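Local structure of acetyl-CoA acetyltransferase A (Ascaris suum, 6BJA) at residues G268-V271 against R275-P278; A288-E291 against V297-A300; L31-L36 against A66-N71; S15-P20 against T41-K46. The protein probably catalyses the transfer of acetyl groups between coenzyme A thioesters in lipid metabolism, as a coenzyme A-binding member of the thiolase family. All coordinates share one frame; numbering follows the deposited sequence.

Interaction 1: residues G268-V271 against R275-P278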
loop_
_atom_site.group_PDB
_atom_site.type_symbol
_atom_site.label_atom_id
_atom_site.label_comp_id
_atom_site.label_asym_id
_atom_site.label_seq_id
_atom_site.Cartn_x
_atom_site.Cartn_y
_atom_site.Cartn_z
ATOM N N GLY A 268 -22.263 4.254 46.236
ATOM C CA GLY A 268 -23.271 3.934 47.228
ATOM C C GLY A 268 -24.246 5.081 47.437
ATOM O O GLY A 268 -25.442 4.845 47.644
ATOM N N GLU A 269 -23.762 6.322 47.363
ATOM C CA GLU A 269 -24.635 7.482 47.554
ATOM C C GLU A 269 -25.708 7.538 46.466
ATOM O O GLU A 269 -26.876 7.751 46.763
ATOM C CB GLU A 269 -23.831 8.786 47.578
ATOM C CG GLU A 269 -24.645 9.996 48.032
ATOM C CD GLU A 269 -23.787 11.246 48.254
ATOM O OE1 GLU A 269 -23.792 11.781 49.386
ATOM O OE2 GLU A 269 -23.116 11.696 47.297
ATOM N N VAL A 270 -25.311 7.333 45.215
ATOM C CA VAL A 270 -26.262 7.285 44.105
ATOM C C VAL A 270 -27.308 6.194 44.306
ATOM O O VAL A 270 -28.510 6.385 44.066
ATOM C CB VAL A 270 -25.530 7.046 42.770
ATOM C CG1 VAL A 270 -26.509 6.678 41.655
ATOM C CG2 VAL A 270 -24.739 8.266 42.407
ATOM N N VAL A 271 -26.846 5.023 44.706
ATOM C CA VAL A 271 -27.736 3.906 44.923
ATOM C C VAL A 271 -28.771 4.249 45.988
ATOM O O VAL A 271 -29.959 4.028 45.795
ATOM C CB VAL A 271 -26.931 2.666 45.318
ATOM C CG1 VAL A 271 -27.834 1.543 45.759
ATOM C CG2 VAL A 271 -26.075 2.239 44.139
ATOM N N ARG A 275 -32.838 4.890 45.218
ATOM C CA ARG A 275 -33.533 3.661 45.559
ATOM C C ARG A 275 -33.236 2.560 44.536
ATOM O O ARG A 275 -34.113 1.791 44.150
ATOM C CB ARG A 275 -35.033 3.926 45.656
ATOM C CG ARG A 275 -35.373 5.079 46.582
ATOM C CD ARG A 275 -36.875 5.258 46.703
ATOM N NE ARG A 275 -37.512 4.048 47.217
ATOM C CZ ARG A 275 -38.827 3.867 47.310
ATOM N NH1 ARG A 275 -39.668 4.818 46.920
ATOM N NH2 ARG A 275 -39.301 2.727 47.794
ATOM N N LEU A 276 -31.982 2.486 44.102
ATOM C CA LEU A 276 -31.582 1.520 43.089
ATOM C C LEU A 276 -31.336 0.131 43.646
ATOM O O LEU A 276 -31.096 -0.050 44.841
ATOM C CB LEU A 276 -30.313 1.998 42.378
ATOM C CG LEU A 276 -30.374 3.392 41.775
ATOM C CD1 LEU A 276 -29.068 3.731 41.078
ATOM C CD2 LEU A 276 -31.557 3.525 40.805
ATOM N N LYS A 277 -31.391 -0.844 42.739
ATOM C CA LYS A 277 -31.121 -2.239 43.020
ATOM C C LYS A 277 -29.916 -2.697 42.217
ATOM O O LYS A 277 -30.059 -3.387 41.210
ATOM C CB LYS A 277 -32.328 -3.111 42.663
ATOM C CG LYS A 277 -33.473 -3.051 43.675
ATOM C CD LYS A 277 -34.514 -4.165 43.428
ATOM C CE LYS A 277 -33.851 -5.536 43.209
ATOM N NZ LYS A 277 -34.775 -6.686 43.380
ATOM N N PRO A 278 -28.718 -2.308 42.654
ATOM C CA PRO A 278 -27.532 -2.745 41.914
ATOM C C PRO A 278 -27.421 -4.262 41.843
ATOM O O PRO A 278 -27.893 -4.962 42.747
ATOM C CB PRO A 278 -26.379 -2.161 42.725
ATOM C CG PRO A 278 -26.937 -1.895 44.077
ATOM C CD PRO A 278 -28.372 -1.546 43.862
#
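Val271 O receives the backbone N-H of Leu276 at 3.1 Å, a nearly straight bond with an N-H...O angle of 162°. The donor lies in the carbonyl plane, somewhat off the C=O direction. Arg275 N is equally close to Val271 O, at 3.1 Å. Arg275 is the residue at which the chain leaves the helix, with a positive phi of 54°, and two bonds run back into the last turn: a Schellman motif. Because of this reversal, Leu276 and Pro278 come back alongside the turn they have just left, while the CB of Arg275 points away from it.

The apolar part of the contact divides between the two valines. CG1 of Val271 points at the CD corner of the proline ring, 3.7 Å from Pro278 CD; CB of Leu276 is a little farther from the same methyl, at 4.2 Å from CG1. Val271 holds CG1 anti to its backbone N (chi1 171°), which directs that branch at the returning chain. The side chains of Val270 and Leu276 cross obliquely, and their nearest atoms are Val270 CG1 and Leu276 CD1, 3.9 Å apart. Val271 is buried, whereas Leu276 and Pro278 keep part of their surface exposed.

A Schellman ending of this kind finishes the short helix 268-274 and sends the chain into strand 280-289. Ser267 OG bonds to Val270 N at the helix start. Strand 11-23 packs against the turn: Tyr12 touches Val271 and Pro278, and Leu14 touches Leu276 and Pro278.

Interaction 2: residues A288-E291 against V297-A300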
loop_
_atom_site.group_PDB
_atom_site.type_symbol
_atom_site.label_atom_id
_atom_site.label_comp_id
_atom_site.label_asym_id
_atom_site.label_seq_id
_atom_site.Cartn_x
_atom_site.Cartn_y
_atom_site.Cartn_z
ATOM N N ALA A 288 -0.838 -7.183 38.941
ATOM C CA ALA A 288 0.466 -7.814 39.084
ATOM C C ALA A 288 1.268 -7.700 37.805
ATOM O O ALA A 288 0.722 -7.487 36.716
ATOM C CB ALA A 288 0.304 -9.266 39.461
ATOM N N GLY A 289 2.580 -7.813 37.934
ATOM C CA GLY A 289 3.422 -7.836 36.764
ATOM C C GLY A 289 4.621 -8.752 36.922
ATOM O O GLY A 289 5.218 -8.837 37.997
ATOM N N VAL A 290 4.974 -9.397 35.816
ATOM C CA VAL A 290 6.111 -10.310 35.744
ATOM C C VAL A 290 6.880 -10.086 34.439
ATOM O O VAL A 290 6.574 -9.175 33.663
ATOM C CB VAL A 290 5.634 -11.777 35.832
ATOM C CG1 VAL A 290 4.891 -12.033 37.135
ATOM C CG2 VAL A 290 4.746 -12.089 34.671
ATOM N N GLU A 291 7.900 -10.897 34.186
ATOM C CA GLU A 291 8.587 -10.866 32.900
ATOM C C GLU A 291 7.603 -11.037 31.746
ATOM O O GLU A 291 6.696 -11.864 31.828
ATOM C CB GLU A 291 9.638 -11.980 32.836
ATOM C CG GLU A 291 10.803 -11.765 33.781
ATOM C CD GLU A 291 11.767 -10.698 33.301
ATOM O OE1 GLU A 291 11.814 -10.416 32.087
ATOM O OE2 GLU A 291 12.487 -10.148 34.146
ATOM N N VAL A 297 1.449 -16.499 33.815
ATOM C CA VAL A 297 1.312 -16.762 35.252
ATOM C C VAL A 297 1.029 -15.521 36.099
ATOM O O VAL A 297 0.836 -15.626 37.313
ATOM C CB VAL A 297 2.564 -17.481 35.825
ATOM C CG1 VAL A 297 2.829 -18.754 35.022
ATOM C CG2 VAL A 297 3.768 -16.568 35.859
ATOM N N ALA A 298 0.937 -14.351 35.469
ATOM C CA ALA A 298 0.591 -13.142 36.220
ATOM C C ALA A 298 -0.809 -13.167 36.875
ATOM O O ALA A 298 -1.004 -12.593 37.949
ATOM C CB ALA A 298 0.710 -11.908 35.311
ATOM N N PRO A 299 -1.801 -13.822 36.241
ATOM C CA PRO A 299 -3.114 -13.743 36.893
ATOM C C PRO A 299 -3.163 -14.345 38.295
ATOM O O PRO A 299 -3.775 -13.748 39.170
ATOM C CB PRO A 299 -4.030 -14.501 35.928
ATOM C CG PRO A 299 -3.420 -14.253 34.602
ATOM C CD PRO A 299 -1.908 -14.352 34.875
ATOM N N ALA A 300 -2.517 -15.485 38.524
ATOM C CA ALA A 300 -2.564 -16.072 39.848
ATOM C C ALA A 300 -1.847 -15.167 40.842
ATOM O O ALA A 300 -2.235 -15.106 42.007
ATOM C CB ALA A 300 -1.934 -17.468 39.853
#
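Ala298 CB packs against Val290 CG2 at 4.1 Å, where strand 280-289 has just ended and helix 298-310 begins. This is a beta-to-alpha connection within the C-terminal thiolase domain, with the helix start folded back over the end of its own strand. Val290 places CG2 between its backbone N and carbonyl carbon (chi1 -60°), and it is this branch that meets the alanine methyl. On the strand proper, Ala288 CB also points toward the helix, while Gly289 between the two has no side chain to offer.

The next shell fixes both partners. Strand 388-396 lies beside the first segment: Ala288 makes backbone hydrogen bonds with Ala389, and Val290 does so with Gly387 just before that strand. Ala389 also touches Ala298 and Pro299. Farther along helix 298-310, Leu301 packs on both Ala288 and Val290. Pro299, whose CB points away from the first segment, meets Phe333 of helix 327-337. The side chain of Ala298 is about 5 Å from that of Cys383, the predicted proton acceptor, so this small-residue packing lies next to the probable active site. The methyl of Ala288 in turn lies on the main chain of the helix start, its CB 3.9 Å from Ala298 O.

Interaction 3: residues L31-L36 against A66-N71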
loop_
_atom_site.group_PDB
_atom_site.type_symbol
_atom_site.label_atom_id
_atom_site.label_comp_id
_atom_site.label_asym_id
_atom_site.label_seq_id
_atom_site.Cartn_x
_atom_site.Cartn_y
_atom_site.Cartn_z
ATOM N N LEU A 31 -19.426 -3.379 11.049
ATOM C CA LEU A 31 -19.523 -2.529 12.226
ATOM C C LEU A 31 -18.158 -2.263 12.835
ATOM O O LEU A 31 -17.340 -3.165 12.996
ATOM C CB LEU A 31 -20.433 -3.169 13.269
ATOM C CG LEU A 31 -21.890 -3.373 12.814
ATOM C CD1 LEU A 31 -22.666 -3.886 13.959
ATOM C CD2 LEU A 31 -22.517 -2.083 12.290
ATOM N N SER A 32 -17.908 -0.996 13.143
ATOM C CA SER A 32 -16.648 -0.566 13.725
ATOM C C SER A 32 -16.651 -0.800 15.222
ATOM O O SER A 32 -17.701 -1.048 15.820
ATOM C CB SER A 32 -16.433 0.920 13.443
ATOM O OG SER A 32 -17.364 1.663 14.209
ATOM N N ALA A 33 -15.476 -0.702 15.838
ATOM C CA ALA A 33 -15.401 -0.733 17.287
ATOM C C ALA A 33 -16.252 0.376 17.924
ATOM O O ALA A 33 -16.801 0.196 19.009
ATOM C CB ALA A 33 -13.955 -0.617 17.747
ATOM N N VAL A 34 -16.353 1.524 17.255
ATOM C CA VAL A 34 -17.213 2.601 17.743
ATOM C C VAL A 34 -18.664 2.145 17.707
ATOM O O VAL A 34 -19.385 2.280 18.704
ATOM C CB VAL A 34 -17.005 3.905 16.924
ATOM C CG1 VAL A 34 -18.117 4.933 17.209
ATOM C CG2 VAL A 34 -15.632 4.480 17.267
ATOM N N ASP A 35 -19.092 1.578 16.586
ATOM C CA ASP A 35 -20.468 1.075 16.481
ATOM C C ASP A 35 -20.779 0.075 17.596
ATOM O O ASP A 35 -21.815 0.161 18.245
ATOM C CB ASP A 35 -20.712 0.407 15.128
ATOM C CG ASP A 35 -20.633 1.377 13.962
ATOM O OD1 ASP A 35 -21.004 2.582 14.105
ATOM O OD2 ASP A 35 -20.198 0.929 12.881
ATOM N N LEU A 36 -19.875 -0.873 17.842
ATOM C CA LEU A 36 -20.161 -1.888 18.846
ATOM C C LEU A 36 -20.161 -1.286 20.246
ATOM O O LEU A 36 -20.911 -1.709 21.123
ATOM C CB LEU A 36 -19.140 -3.030 18.754
ATOM C CG LEU A 36 -19.056 -3.793 17.433
ATOM C CD1 LEU A 36 -17.920 -4.800 17.474
ATOM C CD2 LEU A 36 -20.393 -4.500 17.158
ATOM N N ALA A 66 -6.003 1.909 15.307
ATOM C CA ALA A 66 -5.658 2.526 14.017
ATOM C C ALA A 66 -6.850 2.654 13.070
ATOM O O ALA A 66 -7.550 1.673 12.763
ATOM C CB ALA A 66 -4.549 1.746 13.330
ATOM N N GLY A 67 -7.036 3.874 12.572
ATOM C CA GLY A 67 -8.039 4.149 11.561
ATOM C C GLY A 67 -9.397 4.472 12.123
ATOM O O GLY A 67 -10.328 4.732 11.363
ATOM N N LEU A 68 -9.536 4.440 13.446
ATOM C CA LEU A 68 -10.853 4.584 14.060
ATOM C C LEU A 68 -11.234 6.020 14.389
ATOM O O LEU A 68 -12.365 6.285 14.786
ATOM C CB LEU A 68 -10.928 3.763 15.331
ATOM C CG LEU A 68 -10.480 2.315 15.143
ATOM C CD1 LEU A 68 -10.808 1.534 16.398
ATOM C CD2 LEU A 68 -11.136 1.692 13.915
ATOM N N GLY A 69 -10.290 6.937 14.244
ATOM C CA GLY A 69 -10.565 8.336 14.503
ATOM C C GLY A 69 -10.022 8.795 15.835
ATOM O O GLY A 69 -9.326 8.057 16.525
ATOM N N GLN A 70 -10.268 10.061 16.173
ATOM C CA GLN A 70 -9.891 10.575 17.481
ATOM C C GLN A 70 -10.638 9.869 18.605
ATOM O O GLN A 70 -11.848 9.724 18.530
ATOM C CB GLN A 70 -10.195 12.079 17.579
ATOM C CG GLN A 70 -9.295 12.948 16.744
ATOM C CD GLN A 70 -9.567 14.433 16.934
ATOM O OE1 GLN A 70 -10.634 14.844 17.402
ATOM N NE2 GLN A 70 -8.593 15.243 16.576
ATOM N N ASN A 71 -9.898 9.480 19.644
ATOM C CA ASN A 71 -10.438 9.060 20.949
ATOM C C ASN A 71 -11.805 8.398 20.881
ATOM O O ASN A 71 -12.827 9.047 21.103
ATOM C CB ASN A 71 -10.474 10.291 21.872
ATOM C CG ASN A 71 -10.926 9.980 23.293
ATOM O OD1 ASN A 71 -11.032 8.823 23.715
ATOM N ND2 ASN A 71 -11.191 11.038 24.047
#
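Leu68 meets the start of helix 33-48 with one methyl, its CD1 lying 4.0 Å from CB of Ala33. Before it, Gly67 has a positive phi of 88°, a conformation suited to glycine, and the turn there brings Leu68 round to the helix. With CG anti to its carbonyl carbon (chi1 -51°), Leu68 extends toward Ala33. Val34 CG2 comes no nearer than 4.5 Å to Leu68 O, a loose approach, and that oxygen is bonded by Gln75 NE2.

Gly69 follows with another positive phi, and Gln70 and Asn71 carry the chain away to helix 72-79, Asn71 standing at its N-cap. The opposing helix has a firm start of its own: Ser32 OG accepts from Asp35 N at 2.9 Å, while Asp35 OD2 accepts from Ser32 N at 3.0 Å. This reciprocal pair is a capping box, and it fixes the turn carrying Ala33 and Val34.

The loop lies between helix 33-48 and the second subunit, whose Asp151 accepts from Gly67 N and Gly69 N. Ile72 and Gln75 of helix 72-79 touch Val34, and Ser122 of strand 116-124 bonds to Ala33 O.

Interaction 4: residues S15-P20 against T41-K46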
loop_
_atom_site.group_PDB
_atom_site.type_symbol
_atom_site.label_atom_id
_atom_site.label_comp_id
_atom_site.label_asym_id
_atom_site.label_seq_id
_atom_site.Cartn_x
_atom_site.Cartn_y
_atom_site.Cartn_z
ATOM N N SER A 15 -25.332 -2.371 35.894
ATOM C CA SER A 15 -25.630 -3.120 34.693
ATOM C C SER A 15 -24.346 -3.661 34.107
ATOM O O SER A 15 -23.268 -3.110 34.352
ATOM C CB SER A 15 -26.351 -2.257 33.662
ATOM O OG SER A 15 -25.544 -1.163 33.263
ATOM N N ALA A 16 -24.495 -4.721 33.317
ATOM C CA ALA A 16 -23.356 -5.468 32.759
ATOM C C ALA A 16 -23.867 -6.246 31.546
ATOM O O ALA A 16 -24.662 -7.172 31.686
ATOM C CB ALA A 16 -22.778 -6.393 33.788
ATOM N N VAL A 17 -23.494 -5.780 30.354
ATOM C CA VAL A 17 -24.004 -6.343 29.114
ATOM C C VAL A 17 -22.882 -6.529 28.099
ATOM O O VAL A 17 -21.816 -5.903 28.212
ATOM C CB VAL A 17 -25.112 -5.471 28.478
ATOM C CG1 VAL A 17 -26.300 -5.337 29.422
ATOM C CG2 VAL A 17 -24.592 -4.112 28.106
ATOM N N ARG A 18 -23.120 -7.404 27.121
ATOM C CA ARG A 18 -22.143 -7.604 26.061
ATOM C C ARG A 18 -22.814 -7.937 24.738
ATOM O O ARG A 18 -23.909 -8.442 24.718
ATOM C CB ARG A 18 -21.189 -8.730 26.449
ATOM C CG ARG A 18 -21.838 -10.120 26.496
ATOM C CD ARG A 18 -20.803 -11.168 26.789
ATOM N NE ARG A 18 -21.243 -12.563 26.724
ATOM C CZ ARG A 18 -21.234 -13.320 25.634
ATOM N NH1 ARG A 18 -20.914 -12.821 24.456
ATOM N NH2 ARG A 18 -21.544 -14.612 25.726
ATOM N N THR A 19 -22.150 -7.649 23.632
ATOM C CA THR A 19 -22.562 -8.181 22.353
ATOM C C THR A 19 -22.251 -9.663 22.308
ATOM O O THR A 19 -21.401 -10.157 23.058
ATOM C CB THR A 19 -21.843 -7.494 21.180
ATOM O OG1 THR A 19 -20.449 -7.842 21.228
ATOM C CG2 THR A 19 -22.017 -5.994 21.202
ATOM N N PRO A 20 -22.921 -10.400 21.416
ATOM C CA PRO A 20 -22.349 -11.674 21.009
ATOM C C PRO A 20 -20.974 -11.394 20.424
ATOM O O PRO A 20 -20.710 -10.286 19.922
ATOM C CB PRO A 20 -23.297 -12.186 19.933
ATOM C CG PRO A 20 -24.517 -11.283 20.028
ATOM C CD PRO A 20 -23.979 -9.979 20.508
ATOM N N THR A 41 -22.921 0.526 25.228
ATOM C CA THR A 41 -23.057 1.667 26.106
ATOM C C THR A 41 -24.527 2.048 26.248
ATOM O O THR A 41 -25.007 2.246 27.353
ATOM C CB THR A 41 -22.232 2.862 25.584
ATOM O OG1 THR A 41 -20.846 2.486 25.584
ATOM C CG2 THR A 41 -22.393 4.096 26.457
ATOM N N LYS A 42 -25.225 2.145 25.130
ATOM C CA LYS A 42 -26.651 2.461 25.180
ATOM C C LYS A 42 -27.405 1.410 25.984
ATOM O O LYS A 42 -28.257 1.768 26.802
ATOM C CB LYS A 42 -27.227 2.582 23.776
ATOM C CG LYS A 42 -26.825 3.859 23.049
ATOM C CD LYS A 42 -27.471 3.877 21.671
ATOM C CE LYS A 42 -27.957 5.256 21.306
ATOM N NZ LYS A 42 -28.717 5.227 20.017
ATOM N N GLU A 43 -27.092 0.122 25.802
ATOM C CA GLU A 43 -27.911 -0.875 26.500
ATOM C C GLU A 43 -27.536 -0.914 27.982
ATOM O O GLU A 43 -28.384 -1.109 28.832
ATOM C CB GLU A 43 -27.779 -2.262 25.864
ATOM C CG GLU A 43 -28.737 -3.280 26.474
ATOM C CD GLU A 43 -30.189 -3.073 26.069
ATOM O OE1 GLU A 43 -30.438 -2.419 25.006
ATOM O OE2 GLU A 43 -31.087 -3.585 26.817
ATOM N N ALA A 44 -26.268 -0.706 28.311
ATOM C CA ALA A 44 -25.877 -0.658 29.716
ATOM C C ALA A 44 -26.560 0.500 30.458
ATOM O O ALA A 44 -26.945 0.357 31.615
ATOM C CB ALA A 44 -24.362 -0.535 29.846
ATOM N N ILE A 45 -26.681 1.644 29.799
ATOM C CA ILE A 45 -27.375 2.801 30.365
ATOM C C ILE A 45 -28.853 2.441 30.568
ATOM O O ILE A 45 -29.381 2.652 31.653
ATOM C CB ILE A 45 -27.224 4.020 29.473
ATOM C CG1 ILE A 45 -25.771 4.490 29.506
ATOM C CG2 ILE A 45 -28.149 5.146 29.918
ATOM C CD1 ILE A 45 -25.450 5.558 28.487
ATOM N N LYS A 46 -29.482 1.853 29.556
ATOM C CA LYS A 46 -30.884 1.432 29.679
ATOM C C LYS A 46 -31.103 0.532 30.886
ATOM O O LYS A 46 -32.048 0.719 31.661
ATOM C CB LYS A 46 -31.334 0.720 28.401
ATOM C CG LYS A 46 -31.490 1.686 27.201
ATOM C CD LYS A 46 -31.744 0.940 25.888
ATOM C CE LYS A 46 -31.758 1.894 24.681
ATOM N NZ LYS A 46 -31.950 1.135 23.407
#
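This is a buried helix-on-sheet contact in the N-terminal thiolase domain, where helix 33-48 packs over strand 11-23. The segments run nearly antiparallel, their directions 150° apart, and the axes approach to 7.5 Å. So close an approach suits the small residues at the crossing, Ser15 and Ala44.

One polar bond ties the layers. Ser15 OG donates to Ala44 O over 2.6 Å, approaching the carbonyl from well off its C=O direction and tilted 30° from its plane. The serine hydroxyl sits between its own backbone N and carbonyl carbon (chi1 62°), which turns it to the helix and gives this buried OG a main-chain partner. CB of Ala44 lies alongside, 3.7 Å from Ser15 OG.

Two residues on, Val17 points to the same side of the strand. Its CG2 touches the helix backbone at Ala44 N, 3.8 Å away, and Ala44 CB at 4.0 Å, so the alanine methyl is shared by serine and valine. Val17 CG2 also approaches Glu43 CB at 4.3 Å, but the glutamate then turns off, and its carboxylate makes a salt bridge with Arg47 one helical turn later.

Ala16 faces the other way and meets Val366 of helix 357-371, so the strand is covered on both faces. Ser15 and Val17 make backbone hydrogen bonds with Val264 and Ala262 of the neighbouring strand 257-267. Helices packed on both faces of a sheet are what the layered alpha-beta-alpha-beta-alpha thiolase fold is built of.

In the fold
Interactions 3 and 4 share helix 33-48: its capped start meets a loop in the first, while farther along it packs on the sheet in the second, their nearest atoms about 4 Å apart. Interactions 2 and 4 are buried and reach neighbouring strands of one sheet, 280-289 and 11-23, on opposite sides of the chain's centre. Interaction 1, like 3 only partly buried, lies farthest from that centre and leads into the strand whose end serves interaction 2. Chemistry follows place: a backbone bond closes the helix end in interaction 1, a serine-carbonyl bond joins the layers in interaction 4, and the contacts across 2 and 3 are apolar, with the second subunit close to both.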